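PDB 4XHC: alpha-L-rhamnosidase from Klebsiella oxytoca, which hydrolyses terminal non-reducing alpha-L-rhamnose residues from glycosides, as a member of glycoside hydrolase family 78, and holds rhamnose in its pocket. Local coordinates for residues Leu46-Ser51 / His264-Arg269; Tyr272-His277 / Ala286-Gln291; His102-Leu107 / Asn197-Ala202; Val311-Leu316 / Ala382-Glu387; Gly204-Ala209 / Asp258-Arg263. All coordinates share one frame; numbering follows the deposited sequence.

Contact 1. Residues Leu46-Ser51 / His264-Arg269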
# COMPACT_ATOMS: atom_id res chain seq x y z
N LEU A 46 -32.52 7.53 -9.68
CA LEU A 46 -31.92 8.67 -10.38
C LEU A 46 -30.39 8.70 -10.32
O LEU A 46 -29.79 9.67 -10.76
CB LEU A 46 -32.47 9.97 -9.78
CG LEU A 46 -33.98 10.25 -9.90
CD1 LEU A 46 -34.44 11.20 -8.81
CD2 LEU A 46 -34.34 10.80 -11.27
N ARG A 47 -29.76 7.67 -9.78
CA ARG A 47 -28.29 7.59 -9.75
C ARG A 47 -27.73 7.71 -11.18
O ARG A 47 -28.10 6.93 -12.05
CB ARG A 47 -27.84 6.27 -9.11
CG ARG A 47 -26.36 5.91 -9.28
CD ARG A 47 -26.09 4.44 -8.95
NE ARG A 47 -26.52 4.12 -7.59
CZ ARG A 47 -25.89 4.50 -6.48
NH1 ARG A 47 -24.77 5.20 -6.54
NH2 ARG A 47 -26.38 4.16 -5.30
N PRO A 48 -26.82 8.67 -11.42
CA PRO A 48 -26.30 8.83 -12.78
C PRO A 48 -25.18 7.86 -13.18
O PRO A 48 -24.45 7.33 -12.32
CB PRO A 48 -25.76 10.26 -12.76
CG PRO A 48 -25.32 10.47 -11.35
CD PRO A 48 -26.21 9.63 -10.48
N ALA A 49 -25.05 7.63 -14.48
CA ALA A 49 -23.93 6.88 -15.03
C ALA A 49 -22.71 7.81 -15.08
O ALA A 49 -22.84 9.01 -15.31
CB ALA A 49 -24.26 6.35 -16.41
N LEU A 50 -21.53 7.24 -14.83
CA LEU A 50 -20.29 7.99 -14.88
C LEU A 50 -19.60 7.76 -16.22
O LEU A 50 -19.53 6.64 -16.69
CB LEU A 50 -19.36 7.53 -13.76
CG LEU A 50 -19.85 7.77 -12.34
CD1 LEU A 50 -18.94 7.07 -11.33
CD2 LEU A 50 -19.92 9.27 -12.07
N SER A 51 -19.12 8.83 -16.83
CA SER A 51 -18.31 8.69 -18.03
C SER A 51 -16.84 8.62 -17.63
O SER A 51 -16.38 9.39 -16.79
CB SER A 51 -18.54 9.87 -18.98
OG SER A 51 -17.79 11.01 -18.58
N HIS A 264 -30.92 18.36 -13.92
CA HIS A 264 -31.94 18.56 -12.87
C HIS A 264 -32.25 17.26 -12.14
O HIS A 264 -32.56 17.28 -10.96
CB HIS A 264 -33.22 19.16 -13.46
CG HIS A 264 -33.03 20.52 -14.06
ND1 HIS A 264 -33.36 20.82 -15.36
CD2 HIS A 264 -32.50 21.65 -13.53
CE1 HIS A 264 -33.06 22.08 -15.61
NE2 HIS A 264 -32.53 22.61 -14.51
N ASP A 265 -32.15 16.14 -12.85
CA ASP A 265 -32.30 14.83 -12.22
C ASP A 265 -31.36 14.64 -11.03
O ASP A 265 -31.71 13.98 -10.05
CB ASP A 265 -32.10 13.70 -13.26
CG ASP A 265 -30.78 13.81 -14.03
OD1 ASP A 265 -30.55 14.86 -14.66
OD2 ASP A 265 -29.99 12.85 -14.03
N LEU A 266 -30.18 15.22 -11.10
CA LEU A 266 -29.19 15.07 -10.04
C LEU A 266 -29.51 15.95 -8.83
O LEU A 266 -29.23 15.58 -7.69
CB LEU A 266 -27.79 15.35 -10.58
CG LEU A 266 -26.63 15.02 -9.63
CD1 LEU A 266 -26.66 13.55 -9.23
CD2 LEU A 266 -25.30 15.39 -10.27
N VAL A 267 -30.08 17.13 -9.08
CA VAL A 267 -30.54 18.01 -7.98
C VAL A 267 -31.70 17.34 -7.26
O VAL A 267 -31.80 17.36 -6.04
CB VAL A 267 -30.99 19.40 -8.50
CG1 VAL A 267 -31.47 20.27 -7.35
CG2 VAL A 267 -29.84 20.08 -9.23
N ARG A 268 -32.58 16.75 -8.04
CA ARG A 268 -33.72 16.00 -7.52
C ARG A 268 -33.28 14.82 -6.67
O ARG A 268 -33.83 14.60 -5.60
CB ARG A 268 -34.56 15.49 -8.69
CG ARG A 268 -35.89 14.91 -8.30
CD ARG A 268 -36.58 14.39 -9.54
NE ARG A 268 -37.83 13.74 -9.19
CZ ARG A 268 -38.36 12.71 -9.86
NH1 ARG A 268 -37.74 12.20 -10.91
NH2 ARG A 268 -39.51 12.20 -9.45
N ARG A 269 -32.28 14.07 -7.15
CA ARG A 269 -31.73 12.94 -6.41
C ARG A 269 -31.20 13.39 -5.04
O ARG A 269 -31.43 12.75 -4.02
CB ARG A 269 -30.60 12.26 -7.21
CG ARG A 269 -29.74 11.29 -6.40
CD ARG A 269 -28.79 10.49 -7.28
NE ARG A 269 -27.65 9.97 -6.53
CZ ARG A 269 -27.64 8.85 -5.81
NH1 ARG A 269 -28.73 8.08 -5.69
NH2 ARG A 269 -26.53 8.49 -5.18
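The guanidinium of Arg269, covered on one face by CB of Arg47, is pinned by two backbone carbonyls outside the pair: NE donates to Glu233 O and NH1 to Ala43 O. An extended side chain, CG anti to the backbone N (chi1 166°), carries it from helix 264-276 past the loop 46-51, where its CD lies 3.7 Å from Leu46 O. Arg47 NH1 comes within 4.0 Å of Arg269 NH2, the planes turned 53° apart. Glu44 and Glu233 both form salt bridges with Arg47, and probably offset this meeting of like charges. Leu46 supplies most of the apolar part. Its CB packs 3.9 Å from Arg269 CB, while CD1 meets the methylene CD of Arg268, whose NE binds Thr324 OG1. Farther along, the rigid ring of Pro48 sets CG 4.0 Å from Leu266 CD1. With no hydrogen bond spanning the two segments, they are joined by carbon packing, while Arg47, through Glu233, and Arg269, through Ala43 O and Glu233 O, tie helix 37-45 and the loop after it to the barrel.

Contact 2. Residues Tyr272-His277 / Ala286-Gln291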
# COMPACT_ATOMS: atom_id res chain seq x y z
N TYR A 272 -33.97 14.31 -2.55
CA TYR A 272 -34.62 13.12 -1.97
C TYR A 272 -33.72 12.39 -0.99
O TYR A 272 -34.21 11.71 -0.09
CB TYR A 272 -35.11 12.16 -3.06
CG TYR A 272 -36.49 12.49 -3.60
CD1 TYR A 272 -37.64 12.04 -2.95
CD2 TYR A 272 -36.65 13.25 -4.75
CE1 TYR A 272 -38.91 12.35 -3.43
CE2 TYR A 272 -37.91 13.56 -5.24
CZ TYR A 272 -39.04 13.11 -4.58
OH TYR A 272 -40.27 13.43 -5.09
N LEU A 273 -32.41 12.52 -1.16
CA LEU A 273 -31.47 11.90 -0.24
C LEU A 273 -31.57 12.56 1.14
O LEU A 273 -31.75 11.87 2.15
CB LEU A 273 -30.04 11.99 -0.76
CG LEU A 273 -29.65 11.00 -1.87
CD1 LEU A 273 -28.30 11.36 -2.46
CD2 LEU A 273 -29.64 9.57 -1.36
N PHE A 274 -31.46 13.88 1.19
CA PHE A 274 -31.59 14.61 2.46
C PHE A 274 -32.96 14.38 3.11
O PHE A 274 -33.04 14.27 4.32
CB PHE A 274 -31.38 16.10 2.26
CG PHE A 274 -29.94 16.50 2.14
CD1 PHE A 274 -29.14 16.57 3.27
CD2 PHE A 274 -29.39 16.80 0.91
CE1 PHE A 274 -27.81 16.94 3.16
CE2 PHE A 274 -28.06 17.16 0.80
CZ PHE A 274 -27.27 17.23 1.92
N ALA A 275 -34.01 14.30 2.30
CA ALA A 275 -35.35 14.06 2.82
C ALA A 275 -35.59 12.62 3.29
O ALA A 275 -36.44 12.37 4.14
CB ALA A 275 -36.39 14.44 1.77
N GLY A 276 -34.84 11.67 2.72
CA GLY A 276 -35.09 10.24 2.91
C GLY A 276 -34.53 9.63 4.18
O GLY A 276 -34.92 8.52 4.56
N HIS A 277 -33.61 10.33 4.83
CA HIS A 277 -33.05 9.85 6.08
C HIS A 277 -32.74 11.04 6.97
O HIS A 277 -31.77 11.76 6.74
CB HIS A 277 -31.80 9.01 5.82
CG HIS A 277 -31.33 8.22 7.00
ND1 HIS A 277 -30.03 7.78 7.13
CD2 HIS A 277 -31.97 7.81 8.11
CE1 HIS A 277 -29.89 7.13 8.26
NE2 HIS A 277 -31.06 7.13 8.88
N ALA A 286 -26.74 17.78 7.91
CA ALA A 286 -25.90 18.72 7.18
C ALA A 286 -25.32 18.06 5.94
O ALA A 286 -25.10 18.74 4.92
CB ALA A 286 -24.79 19.24 8.08
N ASN A 287 -25.06 16.75 6.02
CA ASN A 287 -24.50 15.98 4.91
C ASN A 287 -24.94 14.52 4.90
O ASN A 287 -25.36 13.98 5.94
CB ASN A 287 -22.97 16.05 4.95
CG ASN A 287 -22.41 15.45 6.22
OD1 ASN A 287 -22.08 14.28 6.26
ND2 ASN A 287 -22.31 16.25 7.27
N VAL A 288 -24.81 13.88 3.74
CA VAL A 288 -25.27 12.51 3.55
C VAL A 288 -24.17 11.63 2.94
O VAL A 288 -23.48 12.04 2.00
CB VAL A 288 -26.51 12.49 2.64
CG1 VAL A 288 -26.99 11.07 2.39
CG2 VAL A 288 -27.62 13.29 3.26
N PHE A 289 -24.00 10.43 3.49
CA PHE A 289 -23.13 9.42 2.90
C PHE A 289 -23.96 8.55 1.96
O PHE A 289 -25.16 8.39 2.15
CB PHE A 289 -22.51 8.54 3.99
CG PHE A 289 -21.67 9.31 4.98
CD1 PHE A 289 -20.31 9.47 4.77
CD2 PHE A 289 -22.24 9.87 6.11
CE1 PHE A 289 -19.54 10.19 5.67
CE2 PHE A 289 -21.48 10.58 7.01
CZ PHE A 289 -20.13 10.74 6.79
N VAL A 290 -23.32 7.98 0.94
CA VAL A 290 -24.01 7.04 0.03
C VAL A 290 -23.22 5.74 -0.21
O VAL A 290 -23.49 5.02 -1.17
CB VAL A 290 -24.34 7.69 -1.33
CG1 VAL A 290 -25.29 8.86 -1.14
CG2 VAL A 290 -23.07 8.14 -2.05
N GLN A 291 -22.26 5.46 0.67
CA GLN A 291 -21.51 4.21 0.63
C GLN A 291 -21.22 3.71 2.04
O GLN A 291 -20.81 4.50 2.89
CB GLN A 291 -20.21 4.43 -0.13
CG GLN A 291 -20.41 4.53 -1.63
CD GLN A 291 -19.10 4.64 -2.38
OE1 GLN A 291 -18.30 5.53 -2.11
NE2 GLN A 291 -18.88 3.73 -3.31
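Phe274 and Val288 form the tight part of this contact, where the last turns of helix 264-276 run nearly perpendicular to strand 287-289, at 91°. The phenyl group leaves the helix with CG anti to the carbonyl carbon (chi1 -78°), and its end swings toward the strand. Val288 sets its CG2 methyl over one ring face, 3.9 Å from the Phe274 centroid, in a CH-pi contact. A beta-branched residue suits the place, since one of its two methyls lies over the ring while CG1 turns to Leu273. Backbone lies at the ring's rim: Ala286 O sits at the edge, 3.7 Å from Phe274 CE1. Packing is looser toward the other end. Leu273 CD1 meets Val290 CG1 at 4.1 Å, and Leu273 CB lies 4.5 Å from Val288 CG1. There the strand gives way to a loop in which Gln291 is exposed, and Phe289, turned from the helix, packs on Pro118 of the second subunit. Strand 287-289 belongs to a small sheet with 245-246 and 295-296, beside the sugar pocket. Asn287, whose side chain is about 7 Å from the bound rhamnose, points away from the helix and touches the pocket residue Trp246. The chemistry thus divides by face: apolar groups seat the strand on the helix, and polar Asn287 faces the pocket side, its amide hydrogen-bonded to Arg244 and Asp297.

Contact 3. Residues His102-Leu107 / Asn197-Ala202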
# COMPACT_ATOMS: atom_id res chain seq x y z
N HIS A 102 -6.48 19.61 -13.72
CA HIS A 102 -6.96 19.00 -12.49
C HIS A 102 -7.85 17.82 -12.86
O HIS A 102 -8.84 17.99 -13.57
CB HIS A 102 -7.76 20.03 -11.71
CG HIS A 102 -8.21 19.55 -10.37
ND1 HIS A 102 -7.48 19.76 -9.22
CD2 HIS A 102 -9.33 18.88 -9.99
CE1 HIS A 102 -8.12 19.24 -8.19
NE2 HIS A 102 -9.24 18.70 -8.63
N TYR A 103 -7.51 16.62 -12.40
CA TYR A 103 -8.26 15.42 -12.75
C TYR A 103 -8.77 14.66 -11.52
O TYR A 103 -8.17 14.70 -10.45
CB TYR A 103 -7.41 14.49 -13.62
CG TYR A 103 -7.05 15.06 -14.97
CD1 TYR A 103 -7.95 15.02 -16.03
CD2 TYR A 103 -5.80 15.62 -15.20
CE1 TYR A 103 -7.61 15.53 -17.28
CE2 TYR A 103 -5.45 16.13 -16.44
CZ TYR A 103 -6.36 16.09 -17.48
OH TYR A 103 -6.00 16.60 -18.70
N VAL A 104 -9.89 13.97 -11.71
CA VAL A 104 -10.45 13.09 -10.71
C VAL A 104 -10.58 11.75 -11.37
O VAL A 104 -11.27 11.63 -12.37
CB VAL A 104 -11.86 13.53 -10.31
CG1 VAL A 104 -12.42 12.61 -9.23
CG2 VAL A 104 -11.85 14.98 -9.86
N GLY A 105 -9.93 10.72 -10.83
CA GLY A 105 -10.01 9.43 -11.47
C GLY A 105 -9.02 8.38 -11.02
O GLY A 105 -8.49 8.42 -9.92
N TYR A 106 -8.76 7.43 -11.92
CA TYR A 106 -8.02 6.23 -11.58
C TYR A 106 -6.73 6.18 -12.36
O TYR A 106 -6.72 6.43 -13.57
CB TYR A 106 -8.91 5.02 -11.86
CG TYR A 106 -10.19 5.08 -11.05
CD1 TYR A 106 -11.35 5.69 -11.56
CD2 TYR A 106 -10.24 4.56 -9.75
CE1 TYR A 106 -12.51 5.77 -10.81
CE2 TYR A 106 -11.41 4.62 -9.00
CZ TYR A 106 -12.54 5.22 -9.53
OH TYR A 106 -13.68 5.28 -8.77
N LEU A 107 -5.63 5.87 -11.67
CA LEU A 107 -4.30 5.79 -12.29
C LEU A 107 -4.00 4.42 -12.95
O LEU A 107 -4.28 3.37 -12.37
CB LEU A 107 -3.23 6.10 -11.25
CG LEU A 107 -1.81 6.34 -11.77
CD1 LEU A 107 -1.70 7.65 -12.53
CD2 LEU A 107 -0.81 6.33 -10.62
N ASN A 197 -7.51 7.80 -15.85
CA ASN A 197 -8.87 7.59 -16.34
C ASN A 197 -9.83 8.49 -15.56
O ASN A 197 -10.21 8.17 -14.44
CB ASN A 197 -9.28 6.12 -16.18
CG ASN A 197 -8.64 5.20 -17.19
OD1 ASN A 197 -7.63 4.55 -16.92
ND2 ASN A 197 -9.23 5.12 -18.38
N ALA A 198 -10.20 9.63 -16.16
CA ALA A 198 -10.97 10.66 -15.45
C ALA A 198 -12.47 10.39 -15.50
O ALA A 198 -13.01 9.93 -16.51
CB ALA A 198 -10.68 12.03 -16.03
N VAL A 199 -13.15 10.70 -14.40
CA VAL A 199 -14.58 10.43 -14.27
C VAL A 199 -15.37 11.67 -13.89
O VAL A 199 -14.85 12.56 -13.22
CB VAL A 199 -14.89 9.31 -13.24
CG1 VAL A 199 -14.39 7.97 -13.74
CG2 VAL A 199 -14.31 9.64 -11.86
N THR A 200 -16.63 11.67 -14.30
CA THR A 200 -17.60 12.73 -14.00
C THR A 200 -18.97 12.26 -14.48
O THR A 200 -19.06 11.39 -15.35
CB THR A 200 -17.23 14.06 -14.70
OG1 THR A 200 -18.17 15.08 -14.34
CG2 THR A 200 -17.21 13.91 -16.22
N SER A 201 -20.03 12.82 -13.90
CA SER A 201 -21.38 12.62 -14.40
C SER A 201 -21.80 13.79 -15.28
O SER A 201 -22.89 13.78 -15.82
CB SER A 201 -22.37 12.47 -13.26
OG SER A 201 -22.39 13.63 -12.46
N ALA A 202 -20.93 14.79 -15.41
CA ALA A 202 -21.22 15.95 -16.24
C ALA A 202 -20.56 15.80 -17.61
O ALA A 202 -19.69 16.58 -17.99
CB ALA A 202 -20.74 17.21 -15.55
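Tyr106 and Val199 each have a branch anti to the carbonyl carbon, and these torsions turn the Tyr106 ring (chi1 -59°) and the Val199 CG1 methyl (chi1 -68°) toward each other. The methyl arrives at the ring edge, near its plane, 4.1 Å from Tyr106 CE1. Beneath them the backbones are zipped together. Asn197 N donates to Tyr106 O over 2.8 Å. In return, Tyr106 N reaches Asn197 O at 3.0 Å. These two bonds make an antiparallel hydrogen-bonded pair, next to which Gly105 and Ala198 form a non-hydrogen-bonded one. Strand 187-200 thereby lies between 106-115 and 51-55 in a four-stranded antiparallel sheet of the N-terminal beta domain. At Gly105 the chain turns a corner, and strand 102-104 leaves to pair with 171-173. Glycine suits the corner: its backbone angles leave no place for a CB, and Asn197 O comes within 3.2 Å of Gly105 CA. Just before the bend, Val104 O accepts from Val199 N at 2.9 Å, and the Ala198 methyl rests 4.0 Å from Tyr103 CD1. At the end of the strand, Thr200 OG1 takes the N-H of Ala202 in an ST turn, and it is also hydrogen-bonded with Gln228 O, in helix 214-230, and with Met231 O just beyond that helix.

Contact 4. Residues Val311-Leu316 / Ala382-Glu387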
# COMPACT_ATOMS: atom_id res chain seq x y z
N VAL A 311 -33.22 25.35 -1.70
CA VAL A 311 -32.90 24.42 -2.78
C VAL A 311 -34.17 23.92 -3.46
O VAL A 311 -34.22 23.84 -4.69
CB VAL A 311 -32.06 23.21 -2.30
CG1 VAL A 311 -31.82 22.25 -3.46
CG2 VAL A 311 -30.73 23.68 -1.72
N LEU A 312 -35.18 23.58 -2.67
CA LEU A 312 -36.46 23.11 -3.22
C LEU A 312 -37.13 24.21 -4.04
O LEU A 312 -37.65 23.94 -5.12
CB LEU A 312 -37.39 22.64 -2.11
CG LEU A 312 -38.69 21.94 -2.54
CD1 LEU A 312 -38.43 20.72 -3.40
CD2 LEU A 312 -39.51 21.53 -1.32
N TYR A 313 -37.11 25.43 -3.53
CA TYR A 313 -37.67 26.57 -4.25
C TYR A 313 -36.95 26.81 -5.59
O TYR A 313 -37.61 26.93 -6.63
CB TYR A 313 -37.68 27.83 -3.37
CG TYR A 313 -38.05 29.08 -4.14
CD1 TYR A 313 -39.36 29.32 -4.54
CD2 TYR A 313 -37.07 30.02 -4.50
CE1 TYR A 313 -39.70 30.45 -5.26
CE2 TYR A 313 -37.40 31.16 -5.22
CZ TYR A 313 -38.71 31.37 -5.60
OH TYR A 313 -39.02 32.48 -6.32
N ASN A 314 -35.61 26.85 -5.58
CA ASN A 314 -34.82 27.06 -6.82
C ASN A 314 -35.00 25.93 -7.84
O ASN A 314 -34.96 26.17 -9.06
CB ASN A 314 -33.32 27.23 -6.52
CG ASN A 314 -32.99 28.47 -5.69
OD1 ASN A 314 -33.64 29.51 -5.80
ND2 ASN A 314 -31.97 28.35 -4.85
N TYR A 315 -35.18 24.70 -7.33
CA TYR A 315 -35.40 23.51 -8.17
C TYR A 315 -36.75 23.57 -8.88
O TYR A 315 -36.86 23.19 -10.05
CB TYR A 315 -35.31 22.21 -7.35
CG TYR A 315 -35.73 20.99 -8.13
CD1 TYR A 315 -34.88 20.42 -9.09
CD2 TYR A 315 -36.99 20.41 -7.95
CE1 TYR A 315 -35.27 19.31 -9.83
CE2 TYR A 315 -37.39 19.30 -8.69
CZ TYR A 315 -36.53 18.75 -9.63
OH TYR A 315 -36.92 17.65 -10.36
N LEU A 316 -37.78 24.04 -8.17
CA LEU A 316 -39.08 24.25 -8.77
C LEU A 316 -39.02 25.30 -9.88
O LEU A 316 -39.55 25.07 -10.97
CB LEU A 316 -40.10 24.65 -7.71
CG LEU A 316 -41.54 24.89 -8.19
CD1 LEU A 316 -42.10 23.64 -8.86
CD2 LEU A 316 -42.43 25.35 -7.04
N ALA A 382 -40.13 29.84 2.04
CA ALA A 382 -41.19 28.97 2.57
C ALA A 382 -42.60 29.56 2.32
O ALA A 382 -43.56 28.82 2.12
CB ALA A 382 -40.98 28.72 4.05
N ILE A 383 -42.72 30.88 2.32
CA ILE A 383 -43.98 31.54 2.01
C ILE A 383 -44.34 31.34 0.55
O ILE A 383 -45.48 31.01 0.22
CB ILE A 383 -43.92 33.05 2.32
CG1 ILE A 383 -43.85 33.27 3.83
CG2 ILE A 383 -45.15 33.78 1.77
CD1 ILE A 383 -43.38 34.65 4.22
N TRP A 384 -43.36 31.52 -0.34
CA TRP A 384 -43.63 31.37 -1.76
C TRP A 384 -44.07 29.93 -2.08
O TRP A 384 -44.98 29.72 -2.90
CB TRP A 384 -42.42 31.80 -2.59
CG TRP A 384 -42.16 33.29 -2.54
CD1 TRP A 384 -43.09 34.28 -2.38
CD2 TRP A 384 -40.90 33.95 -2.69
NE1 TRP A 384 -42.49 35.51 -2.40
CE2 TRP A 384 -41.14 35.34 -2.59
CE3 TRP A 384 -39.58 33.51 -2.89
CZ2 TRP A 384 -40.12 36.29 -2.69
CZ3 TRP A 384 -38.56 34.46 -2.99
CH2 TRP A 384 -38.84 35.84 -2.89
N LEU A 385 -43.45 28.96 -1.41
CA LEU A 385 -43.85 27.56 -1.57
C LEU A 385 -45.22 27.31 -0.95
O LEU A 385 -46.06 26.63 -1.54
CB LEU A 385 -42.81 26.63 -0.93
CG LEU A 385 -41.47 26.48 -1.66
CD1 LEU A 385 -40.47 25.75 -0.78
CD2 LEU A 385 -41.64 25.75 -2.98
N ALA A 386 -45.44 27.86 0.24
CA ALA A 386 -46.73 27.70 0.93
C ALA A 386 -47.90 28.22 0.10
O ALA A 386 -48.95 27.60 0.07
CB ALA A 386 -46.70 28.38 2.29
N GLU A 387 -47.70 29.35 -0.58
CA GLU A 387 -48.74 29.92 -1.45
C GLU A 387 -49.29 28.88 -2.45
O GLU A 387 -50.48 28.88 -2.74
CB GLU A 387 -48.23 31.18 -2.19
CG GLU A 387 -48.58 32.52 -1.51
CD GLU A 387 -47.60 33.67 -1.80
OE1 GLU A 387 -47.02 33.72 -2.90
OE2 GLU A 387 -47.41 34.55 -0.92
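Tyr313 and Leu385 mark the closest backbone approach between helices 302-319 and 368-389, two members of the six-hairpin (alpha/alpha)6 barrel that forms the catalytic domain of this family. The short segments have axes 10.0 Å apart and inclined at 54°, a spacing that large apolar side chains fill. The aliphatic contacts centre on Leu385, whose end turns toward the other helix. Its CD1 faces Leu312 CD2 at 4.4 Å and Tyr313 CB at 4.3 Å. Its CD2 meets Leu316 CD2 at 4.2 Å, the two side chains lying alongside and pointing opposite ways. Leu312 and Leu316 stand one helical turn apart, so both can present branched ends to a single partner. Helix 322-340 closes in on the same group, through Ala332 against Leu312 and Trp329 against Leu385. The aromatic contact lies beside this leucine cluster, in a partly exposed position. The Tyr313 ring, brought across by CG anti to the backbone N (chi1 171°), offers one face to the six-membered ring of Trp384. The centroids are 5.3 Å apart and the planes 37° from parallel, an oblique pairing. Flat side chains suit this partly exposed flank of the leucines, because the indole can come down on the tyrosine face. The nearest approach is made by Trp384 CE3, over that face, 3.6 Å from Tyr313 CZ.

Contact 5. Residues Gly204-Ala209 / Asp258-Arg263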
# COMPACT_ATOMS: atom_id res chain seq x y z
N GLY A 204 -22.36 15.67 -20.50
CA GLY A 204 -23.23 16.24 -21.53
C GLY A 204 -22.71 17.57 -22.04
O GLY A 204 -21.64 18.04 -21.63
N ALA A 205 -23.47 18.17 -22.95
CA ALA A 205 -23.13 19.48 -23.53
C ALA A 205 -23.19 20.59 -22.48
O ALA A 205 -23.81 20.43 -21.42
CB ALA A 205 -24.06 19.80 -24.71
N CYS A 206 -22.53 21.70 -22.79
CA CYS A 206 -22.44 22.85 -21.89
C CYS A 206 -22.29 24.15 -22.68
O CYS A 206 -21.20 24.45 -23.16
CB CYS A 206 -21.23 22.67 -20.96
SG CYS A 206 -20.95 24.06 -19.85
N PRO A 207 -23.39 24.94 -22.82
CA PRO A 207 -23.31 26.17 -23.64
C PRO A 207 -22.13 27.10 -23.30
O PRO A 207 -21.76 27.23 -22.13
CB PRO A 207 -24.67 26.87 -23.38
CG PRO A 207 -25.31 26.14 -22.25
CD PRO A 207 -24.74 24.75 -22.25
N ALA A 208 -21.55 27.73 -24.32
CA ALA A 208 -20.46 28.68 -24.15
C ALA A 208 -20.98 29.98 -23.53
O ALA A 208 -22.13 30.36 -23.74
CB ALA A 208 -19.78 28.96 -25.48
N ALA A 209 -20.14 30.66 -22.76
CA ALA A 209 -20.52 31.93 -22.16
C ALA A 209 -20.52 33.05 -23.21
O ALA A 209 -19.68 33.08 -24.10
CB ALA A 209 -19.57 32.27 -21.01
N ASP A 258 -27.73 24.76 -13.21
CA ASP A 258 -28.85 25.33 -13.94
C ASP A 258 -28.51 25.96 -15.29
O ASP A 258 -29.26 25.83 -16.24
CB ASP A 258 -29.50 26.40 -13.07
CG ASP A 258 -30.98 26.25 -13.00
OD1 ASP A 258 -31.42 25.10 -12.74
OD2 ASP A 258 -31.69 27.27 -13.18
N VAL A 259 -27.38 26.65 -15.35
CA VAL A 259 -26.96 27.40 -16.55
C VAL A 259 -25.76 26.78 -17.26
O VAL A 259 -25.25 27.35 -18.21
CB VAL A 259 -26.62 28.87 -16.20
CG1 VAL A 259 -27.85 29.59 -15.66
CG2 VAL A 259 -25.47 28.95 -15.20
N THR A 260 -25.29 25.62 -16.79
CA THR A 260 -24.22 24.90 -17.46
C THR A 260 -24.75 23.55 -17.96
O THR A 260 -25.25 23.48 -19.08
CB THR A 260 -22.99 24.71 -16.54
OG1 THR A 260 -23.38 24.04 -15.33
CG2 THR A 260 -22.35 26.05 -16.20
N PHE A 261 -24.68 22.51 -17.12
CA PHE A 261 -24.96 21.15 -17.57
C PHE A 261 -26.42 20.74 -17.47
O PHE A 261 -26.82 19.73 -18.04
CB PHE A 261 -24.11 20.15 -16.80
CG PHE A 261 -22.64 20.37 -16.95
CD1 PHE A 261 -21.97 19.91 -18.07
CD2 PHE A 261 -21.92 21.04 -15.97
CE1 PHE A 261 -20.61 20.11 -18.22
CE2 PHE A 261 -20.56 21.24 -16.11
CZ PHE A 261 -19.90 20.78 -17.23
N ALA A 262 -27.22 21.53 -16.76
CA ALA A 262 -28.68 21.32 -16.67
C ALA A 262 -29.09 19.88 -16.32
O ALA A 262 -30.03 19.34 -16.88
CB ALA A 262 -29.37 21.77 -17.96
N ARG A 263 -28.37 19.27 -15.37
CA ARG A 263 -28.74 17.97 -14.86
C ARG A 263 -29.64 18.11 -13.64
O ARG A 263 -29.20 18.00 -12.50
CB ARG A 263 -27.49 17.16 -14.53
CG ARG A 263 -26.66 16.86 -15.77
CD ARG A 263 -26.01 15.49 -15.71
NE ARG A 263 -26.99 14.41 -15.64
CZ ARG A 263 -26.70 13.12 -15.75
NH1 ARG A 263 -25.46 12.70 -15.96
NH2 ARG A 263 -27.68 12.23 -15.67
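Cys206 and Thr260 bring the backbones together, CA to CA 5.2 Å, where the extended chain 204-209 passes the end of helix 247-259 and the turn after it without a hydrogen bond between them. That turn leads into helix 264-276 of the (alpha/alpha)6 barrel, while 204-209 leads from the beta domain into helix 214-230. A sulfur-aromatic contact is the main feature: Cys206 SG stands over one face of the Phe261 ring, 4.5 Å from its centroid and 18° off the normal. With SG anti to the backbone N (chi1 177°), the sulfur also reaches Thr260 CB at 3.9 Å. A small, polarisable thiol fits here between the Phe261 ring and Thr260. Thr260 turns its hydroxyl to Val256 O of the preceding helix. Pro207, with no N-H to place, lays CD 3.5 Å from Thr260 O. Helix 214-230 backs Phe261 through Val224 and Gln228. At the ring's edge, near its plane, Gly204 O lies 4.0 Å from Phe261 CD1.

Overall arrangement
From the N terminus, the loop after helix 37-45 waits until residues 264-269 to close contact 1, the longest of the five closures. Within that span contacts 3 and 5 follow in series: contact 3 closes the beta-domain excursion 102-202, and contact 5 the span holding helices 214-230 and 247-259. Contacts 2 and 4 come afterwards, one a short return from helix 264-276 to a pocket-side strand, the other joining two barrel helices. None cross. Probable hydrogen bonds tie the beta domain to its neighbours: Ser51 N to Thr200 O links contacts 1 and 3 at the loop, and Arg263 NH1 to Ser201 O links 3 and 5 at the barrel. Helix 264-276 serves contacts 1 and 2 and packs on Tyr315 of contact 4.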